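Local coordinates for protein (R)-specific secondary-alkylsulfatase (Pseudomonas sp., PDB 4AXH) that hydrolyses secondary alkyl sulfates enantioselectively, with strict inversion of configuration, to give (S)-alcohols and sulfate in a zinc-dependent reaction, at residues Thr562-Gly567 and Leu648-Ser653; Val566-Thr571 and Leu642-Gly647. All coordinates share one frame; numbering follows the deposited sequence.

In the fold
Both contacts lie in the C-terminal part of the chain, far from the zinc site. The chain passes through the short helix 562-565, turns at Gly567 and enters strand 570-576. It then builds the rest of a five-stranded sheet and three further helices, the last being helix 640-646. Interaction 2 closes the inner loop: Val566-Thr571 meets Leu642-Gly647 on that last helix. Interaction 1 closes the wider loop around it, where Thr562-Gly567 meets the outgoing segment Leu648-Ser653. The two contacts are therefore nested, with centres about 10 Å apart. They touch where Leu648 CD1 packs on His568 CB. Together they tie the entry to the sheet to the chain that leaves it.

Interaction 1 (Thr562-Gly567 and Leu648-Ser653)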
ATOM      1  N   THR A 562     -22.498   9.595   8.732  1.00 83.49           N
ATOM      2  CA  THR A 562     -22.035   9.957  10.073  1.00 84.21           C
ATOM      3  C   THR A 562     -22.730  11.207  10.626  1.00 91.17           C
ATOM      4  O   THR A 562     -23.179  11.183  11.769  1.00 90.93           O
ATOM      5  CB  THR A 562     -20.508  10.066  10.067  1.00 88.85           C
ATOM      6  OG1 THR A 562     -19.991   8.807   9.656  1.00 91.18           O
ATOM      7  CG2 THR A 562     -19.933  10.439  11.418  1.00 85.27           C
ATOM      8  N   ASP A 563     -22.854  12.270   9.814  1.00 89.26           N
ATOM      9  CA  ASP A 563     -23.494  13.523  10.227  1.00 89.51           C
ATOM     10  C   ASP A 563     -24.951  13.393  10.690  1.00 95.39           C
ATOM     11  O   ASP A 563     -25.286  13.888  11.773  1.00 95.40           O
ATOM     12  CB  ASP A 563     -23.337  14.592   9.148  1.00 91.09           C
ATOM     13  CG  ASP A 563     -21.900  15.005   8.915  1.00100.02           C
ATOM     14  OD1 ASP A 563     -21.028  14.646   9.759  1.00 99.09           O
ATOM     15  OD2 ASP A 563     -21.643  15.698   7.903  1.00106.09           O
ATOM     16  N   LYS A 564     -25.805  12.722   9.893  1.00 92.61           N
ATOM     17  CA  LYS A 564     -27.195  12.542  10.294  1.00 92.72           C
ATOM     18  C   LYS A 564     -27.369  11.410  11.321  1.00 96.78           C
ATOM     19  O   LYS A 564     -28.226  11.514  12.201  1.00 96.25           O
ATOM     20  CB  LYS A 564     -28.184  12.511   9.097  1.00 95.49           C
ATOM     21  CG  LYS A 564     -27.893  11.500   7.983  1.00112.83           C
ATOM     22  CD  LYS A 564     -28.705  11.776   6.681  1.00119.03           C
ATOM     23  CE  LYS A 564     -28.702  10.604   5.708  1.00116.88           C
ATOM     24  NZ  LYS A 564     -29.010  11.001   4.305  1.00113.10           N
ATOM     25  N   ALA A 565     -26.491  10.384  11.264  1.00 93.54           N
ATOM     26  CA  ALA A 565     -26.508   9.218  12.158  1.00 93.08           C
ATOM     27  C   ALA A 565     -26.105   9.508  13.611  1.00 95.90           C
ATOM     28  O   ALA A 565     -26.369   8.681  14.488  1.00 94.54           O
ATOM     29  CB  ALA A 565     -25.670   8.087  11.575  1.00 93.86           C
ATOM     30  N   VAL A 566     -25.479  10.676  13.864  1.00 93.40           N
ATOM     31  CA  VAL A 566     -25.075  11.104  15.209  1.00 94.13           C
ATOM     32  C   VAL A 566     -26.347  11.352  16.035  1.00 99.70           C
ATOM     33  O   VAL A 566     -27.258  12.063  15.581  1.00 99.01           O
ATOM     34  CB  VAL A 566     -24.101  12.325  15.197  1.00 98.12           C
ATOM     35  CG1 VAL A 566     -24.041  13.020  16.554  1.00 98.01           C
ATOM     36  CG2 VAL A 566     -22.696  11.909  14.773  1.00 97.95           C
ATOM     37  N   GLY A 567     -26.391  10.718  17.212  1.00 96.65           N
ATOM     38  CA  GLY A 567     -27.510  10.785  18.138  1.00 96.59           C
ATOM     39  C   GLY A 567     -28.604   9.785  17.827  1.00101.34           C
ATOM     40  O   GLY A 567     -29.724   9.922  18.325  1.00102.33           O
ATOM     41  N   LEU A 648     -30.686   6.577   7.313  1.00 77.39           N
ATOM     42  CA  LEU A 648     -29.366   7.170   7.552  1.00 77.00           C
ATOM     43  C   LEU A 648     -28.322   6.744   6.509  1.00 77.29           C
ATOM     44  O   LEU A 648     -27.158   7.136   6.602  1.00 77.60           O
ATOM     45  CB  LEU A 648     -28.893   6.784   8.971  1.00 77.50           C
ATOM     46  CG  LEU A 648     -29.772   7.278  10.114  1.00 82.85           C
ATOM     47  CD1 LEU A 648     -29.448   6.559  11.397  1.00 83.63           C
ATOM     48  CD2 LEU A 648     -29.681   8.786  10.261  1.00 85.70           C
ATOM     49  N   LEU A 649     -28.753   5.965   5.513  1.00 69.49           N
ATOM     50  CA  LEU A 649     -27.923   5.417   4.456  1.00 67.23           C
ATOM     51  C   LEU A 649     -27.878   6.312   3.227  1.00 70.51           C
ATOM     52  O   LEU A 649     -28.915   6.560   2.616  1.00 68.48           O
ATOM     53  CB  LEU A 649     -28.518   4.055   4.074  1.00 66.62           C
ATOM     54  CG  LEU A 649     -27.866   2.789   4.596  1.00 70.00           C
ATOM     55  CD1 LEU A 649     -27.274   2.961   6.000  1.00 69.82           C
ATOM     56  CD2 LEU A 649     -28.842   1.635   4.536  1.00 70.89           C
ATOM     57  N   ASP A 650     -26.669   6.766   2.836  1.00 69.43           N
ATOM     58  CA  ASP A 650     -26.455   7.567   1.612  1.00 69.79           C
ATOM     59  C   ASP A 650     -26.502   6.644   0.369  1.00 74.86           C
ATOM     60  O   ASP A 650     -26.461   5.415   0.499  1.00 74.32           O
ATOM     61  CB  ASP A 650     -25.066   8.257   1.615  1.00 71.77           C
ATOM     62  CG  ASP A 650     -24.837   9.411   2.589  1.00 83.55           C
ATOM     63  OD1 ASP A 650     -25.667  10.365   2.601  1.00 89.88           O
ATOM     64  OD2 ASP A 650     -23.761   9.432   3.240  1.00 83.33           O
ATOM     65  N   SER A 651     -26.545   7.247  -0.828  1.00 72.17           N
ATOM     66  CA  SER A 651     -26.500   6.541  -2.114  1.00 72.42           C
ATOM     67  C   SER A 651     -25.436   7.183  -3.022  1.00 74.60           C
ATOM     68  O   SER A 651     -25.329   8.413  -3.084  1.00 75.10           O
ATOM     69  CB  SER A 651     -27.872   6.495  -2.783  1.00 77.20           C
ATOM     70  OG  SER A 651     -28.520   5.260  -2.519  1.00 89.18           O
ATOM     71  N   PHE A 652     -24.601   6.353  -3.651  1.00 68.17           N
ATOM     72  CA  PHE A 652     -23.498   6.854  -4.464  1.00 67.01           C
ATOM     73  C   PHE A 652     -23.752   6.725  -5.930  1.00 73.90           C
ATOM     74  O   PHE A 652     -24.217   5.683  -6.382  1.00 73.48           O
ATOM     75  CB  PHE A 652     -22.175   6.154  -4.118  1.00 67.58           C
ATOM     76  CG  PHE A 652     -21.796   6.063  -2.655  1.00 67.36           C
ATOM     77  CD1 PHE A 652     -21.493   7.208  -1.920  1.00 67.75           C
ATOM     78  CD2 PHE A 652     -21.708   4.834  -2.021  1.00 68.89           C
ATOM     79  CE1 PHE A 652     -21.150   7.121  -0.560  1.00 70.12           C
ATOM     80  CE2 PHE A 652     -21.352   4.747  -0.673  1.00 69.18           C
ATOM     81  CZ  PHE A 652     -21.080   5.889   0.050  1.00 68.37           C
ATOM     82  N   SER A 653     -23.403   7.772  -6.684  1.00 73.03           N
ATOM     83  CA  SER A 653     -23.530   7.787  -8.140  1.00 74.06           C
ATOM     84  C   SER A 653     -22.118   7.760  -8.768  1.00 78.05           C
ATOM     85  O   SER A 653     -21.291   8.616  -8.437  1.00 78.27           O
ATOM     86  CB  SER A 653     -24.313   9.011  -8.611  1.00 79.14           C
ATOM     87  OG  SER A 653     -24.711   8.878  -9.968  1.00 90.36           O
TER
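Leu648 lays its two methyl groups against Lys564 and Ala565. Leu648 CD2 packs on the backbone, 3.7 Å from Lys564 O and 3.7 Å from Ala565 N. Leu648 CD1 lies 4.1 Å from Ala565 CB. Lys564 and Leu648 run past each other in opposite directions, and Lys564 CG comes 4.0 Å from Leu648 CD2. Lys564 CG sits between its own backbone N and carbonyl carbon (chi1 54°). From there the extended chain passes Leu648, with Lys564 CE 3.9 Å from Leu648 O, and heads for Asp650. The ammonium group ends in a long salt bridge, Lys564 NZ to Asp650 OD1 at 3.8 Å. Asp561 is a second, weak ion-pair partner of the lysine, and because Asp561 OD2 also lies close to Asp650 OD1, Lys564 may partly offset the repulsion between the two carboxylates. Backbone hydrogen bonds between Leu648 and Asp561 and between Asp650 and Arg559 hold the outgoing chain beside the end of helix 549-559. On the second subunit, Asn385 gives Asp650 OD2 a weak hydrogen bond. The contact thus joins a short helix to an irregular tail in the C-terminal domain, probably SCP2-like as in its family, beside the homodimer interface.

Interaction 2 (Val566-Thr571 and Leu642-Gly647); sequences VGHDMT and LGEFFG
The imidazole ring of His568 meets the carboxylate of Glu644 at its edge, near the ring plane. His568 ND1 donates a hydrogen bond to Glu644 OE2, 2.7 Å long and fairly straight at 164°. The oxygen receives it on its anti side, somewhat out of the carboxylate plane. The two flat groups are steeply turned against each other, with 78° between their planes. This is a His-carboxylate hydrogen bond, here far from the zinc site. Glu644 reaches the ring with an extended chain, its CG anti to the backbone N (chi1 -177°). Its other oxygen, OE1, forms a salt bridge with Lys640, one turn earlier on the same helix. The carboxylate is thus held at both oxygens, and the nearby lysine would probably help keep it ionised. Met570 runs alongside Glu644 in the opposite direction. The methyl Met570 CE comes 3.6 Å from Glu644 CD and 3.8 Å from Glu644 CG. A bend at chi3 turns that methyl toward the glutamate. The sulfur packs on the next helix residue, with Met570 SD 4.0 Å from Phe645 CB. Polar and apolar contacts therefore lie side by side on two successive residues of the helix. Phe645 also packs on Leu572 of strand 570-576 and on Leu585 of strand 581-588, while Leu642 touches Leu572 and Trp574. Helix 640-646 thus packs across the central strand 570-576, from Met570 to Trp574, while Leu642 and Phe646 also meet Leu624 of helix 624-630.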
ATOM      1  N   VAL A 566     -25.479  10.676  13.864  1.00 93.40           N
ATOM      2  CA  VAL A 566     -25.075  11.104  15.209  1.00 94.13           C
ATOM      3  C   VAL A 566     -26.347  11.352  16.035  1.00 99.70           C
ATOM      4  O   VAL A 566     -27.258  12.063  15.581  1.00 99.01           O
ATOM      5  CB  VAL A 566     -24.101  12.325  15.197  1.00 98.12           C
ATOM      6  CG1 VAL A 566     -24.041  13.020  16.554  1.00 98.01           C
ATOM      7  CG2 VAL A 566     -22.696  11.909  14.773  1.00 97.95           C
ATOM      8  N   GLY A 567     -26.391  10.718  17.212  1.00 96.65           N
ATOM      9  CA  GLY A 567     -27.510  10.785  18.138  1.00 96.59           C
ATOM     10  C   GLY A 567     -28.604   9.785  17.827  1.00101.34           C
ATOM     11  O   GLY A 567     -29.724   9.922  18.325  1.00102.33           O
ATOM     12  N   HIS A 568     -28.302   8.779  16.991  1.00 96.97           N
ATOM     13  CA  HIS A 568     -29.251   7.722  16.632  1.00 96.63           C
ATOM     14  C   HIS A 568     -28.707   6.339  17.036  1.00 98.38           C
ATOM     15  O   HIS A 568     -29.065   5.328  16.421  1.00 98.37           O
ATOM     16  CB  HIS A 568     -29.615   7.790  15.135  1.00 98.00           C
ATOM     17  CG  HIS A 568     -30.458   8.973  14.772  1.00101.85           C
ATOM     18  ND1 HIS A 568     -31.837   8.871  14.661  1.00103.62           N
ATOM     19  CD2 HIS A 568     -30.089  10.249  14.507  1.00103.95           C
ATOM     20  CE1 HIS A 568     -32.260  10.080  14.329  1.00103.28           C
ATOM     21  NE2 HIS A 568     -31.245  10.944  14.225  1.00103.73           N
ATOM     22  N   ASP A 569     -27.860   6.303  18.093  1.00 92.86           N
ATOM     23  CA  ASP A 569     -27.233   5.096  18.622  1.00 92.17           C
ATOM     24  C   ASP A 569     -28.255   4.022  18.872  1.00 96.46           C
ATOM     25  O   ASP A 569     -29.334   4.312  19.381  1.00 97.14           O
ATOM     26  CB  ASP A 569     -26.431   5.401  19.896  1.00 93.94           C
ATOM     27  CG  ASP A 569     -25.242   6.349  19.723  1.00104.10           C
ATOM     28  OD1 ASP A 569     -25.153   7.022  18.667  1.00110.77           O
ATOM     29  OD2 ASP A 569     -24.403   6.421  20.643  1.00104.01           O
ATOM     30  N   MET A 570     -27.939   2.796  18.448  1.00 92.53           N
ATOM     31  CA  MET A 570     -28.793   1.612  18.498  1.00 92.62           C
ATOM     32  C   MET A 570     -27.978   0.365  18.184  1.00 95.37           C
ATOM     33  O   MET A 570     -26.865   0.469  17.673  1.00 94.89           O
ATOM     34  CB  MET A 570     -29.931   1.728  17.458  1.00 95.55           C
ATOM     35  CG  MET A 570     -29.431   1.958  16.047  1.00100.25           C
ATOM     36  SD  MET A 570     -30.659   1.744  14.747  1.00105.52           S
ATOM     37  CE  MET A 570     -31.144   3.448  14.499  1.00102.21           C
ATOM     38  N   THR A 571     -28.562  -0.812  18.444  1.00 91.32           N
ATOM     39  CA  THR A 571     -27.986  -2.128  18.173  1.00 91.06           C
ATOM     40  C   THR A 571     -29.037  -2.935  17.444  1.00 95.05           C
ATOM     41  O   THR A 571     -30.211  -2.883  17.806  1.00 95.63           O
ATOM     42  CB  THR A 571     -27.553  -2.827  19.456  1.00104.36           C
ATOM     43  OG1 THR A 571     -28.659  -2.847  20.356  1.00109.06           O
ATOM     44  CG2 THR A 571     -26.347  -2.164  20.110  1.00104.00           C
ATOM     45  N   LEU A 642     -35.346  -0.137  12.549  1.00 83.07           N
ATOM     46  CA  LEU A 642     -34.854  -0.631  11.266  1.00 81.93           C
ATOM     47  C   LEU A 642     -35.016   0.426  10.195  1.00 86.14           C
ATOM     48  O   LEU A 642     -34.034   0.772   9.537  1.00 86.12           O
ATOM     49  CB  LEU A 642     -35.503  -1.958  10.837  1.00 81.40           C
ATOM     50  CG  LEU A 642     -34.832  -2.667   9.657  1.00 85.39           C
ATOM     51  CD1 LEU A 642     -33.377  -2.992   9.965  1.00 85.25           C
ATOM     52  CD2 LEU A 642     -35.556  -3.950   9.313  1.00 87.29           C
ATOM     53  N   GLY A 643     -36.234   0.955  10.067  1.00 82.19           N
ATOM     54  CA  GLY A 643     -36.559   2.006   9.109  1.00 82.27           C
ATOM     55  C   GLY A 643     -35.727   3.251   9.336  1.00 86.93           C
ATOM     56  O   GLY A 643     -35.323   3.918   8.374  1.00 85.85           O
ATOM     57  N   GLU A 644     -35.458   3.542  10.633  1.00 84.27           N
ATOM     58  CA  GLU A 644     -34.632   4.637  11.135  1.00 84.62           C
ATOM     59  C   GLU A 644     -33.209   4.434  10.599  1.00 87.29           C
ATOM     60  O   GLU A 644     -32.646   5.347   9.982  1.00 87.48           O
ATOM     61  CB  GLU A 644     -34.637   4.620  12.689  1.00 86.64           C
ATOM     62  CG  GLU A 644     -33.879   5.762  13.360  1.00103.30           C
ATOM     63  CD  GLU A 644     -33.880   5.794  14.883  1.00137.56           C
ATOM     64  OE1 GLU A 644     -34.680   5.059  15.510  1.00129.55           O
ATOM     65  OE2 GLU A 644     -33.086   6.579  15.451  1.00139.75           O
ATOM     66  N   PHE A 645     -32.657   3.217  10.801  1.00 81.90           N
ATOM     67  CA  PHE A 645     -31.323   2.848  10.352  1.00 80.57           C
ATOM     68  C   PHE A 645     -31.158   3.034   8.841  1.00 82.12           C
ATOM     69  O   PHE A 645     -30.208   3.689   8.425  1.00 81.96           O
ATOM     70  CB  PHE A 645     -30.960   1.423  10.816  1.00 82.11           C
ATOM     71  CG  PHE A 645     -29.767   0.814  10.128  1.00 83.29           C
ATOM     72  CD1 PHE A 645     -28.513   1.416  10.207  1.00 86.19           C
ATOM     73  CD2 PHE A 645     -29.892  -0.365   9.405  1.00 85.43           C
ATOM     74  CE1 PHE A 645     -27.414   0.863   9.553  1.00 87.03           C
ATOM     75  CE2 PHE A 645     -28.791  -0.921   8.751  1.00 88.17           C
ATOM     76  CZ  PHE A 645     -27.560  -0.302   8.829  1.00 86.25           C
ATOM     77  N   PHE A 646     -32.109   2.526   8.044  1.00 76.72           N
ATOM     78  CA  PHE A 646     -32.119   2.628   6.588  1.00 76.16           C
ATOM     79  C   PHE A 646     -32.255   4.057   6.053  1.00 79.56           C
ATOM     80  O   PHE A 646     -31.865   4.329   4.911  1.00 79.28           O
ATOM     81  CB  PHE A 646     -33.192   1.698   5.997  1.00 78.15           C
ATOM     82  CG  PHE A 646     -32.744   0.261   5.942  1.00 79.90           C
ATOM     83  CD1 PHE A 646     -32.703  -0.518   7.092  1.00 82.17           C
ATOM     84  CD2 PHE A 646     -32.289  -0.293   4.756  1.00 83.66           C
ATOM     85  CE1 PHE A 646     -32.242  -1.836   7.049  1.00 85.45           C
ATOM     86  CE2 PHE A 646     -31.839  -1.615   4.713  1.00 85.15           C
ATOM     87  CZ  PHE A 646     -31.816  -2.378   5.862  1.00 83.98           C
ATOM     88  N   GLY A 647     -32.787   4.952   6.888  1.00 75.92           N
ATOM     89  CA  GLY A 647     -32.974   6.364   6.564  1.00 75.78           C
ATOM     90  C   GLY A 647     -31.699   7.168   6.670  1.00 80.24           C
ATOM     91  O   GLY A 647     -31.625   8.293   6.169  1.00 80.10           O
TER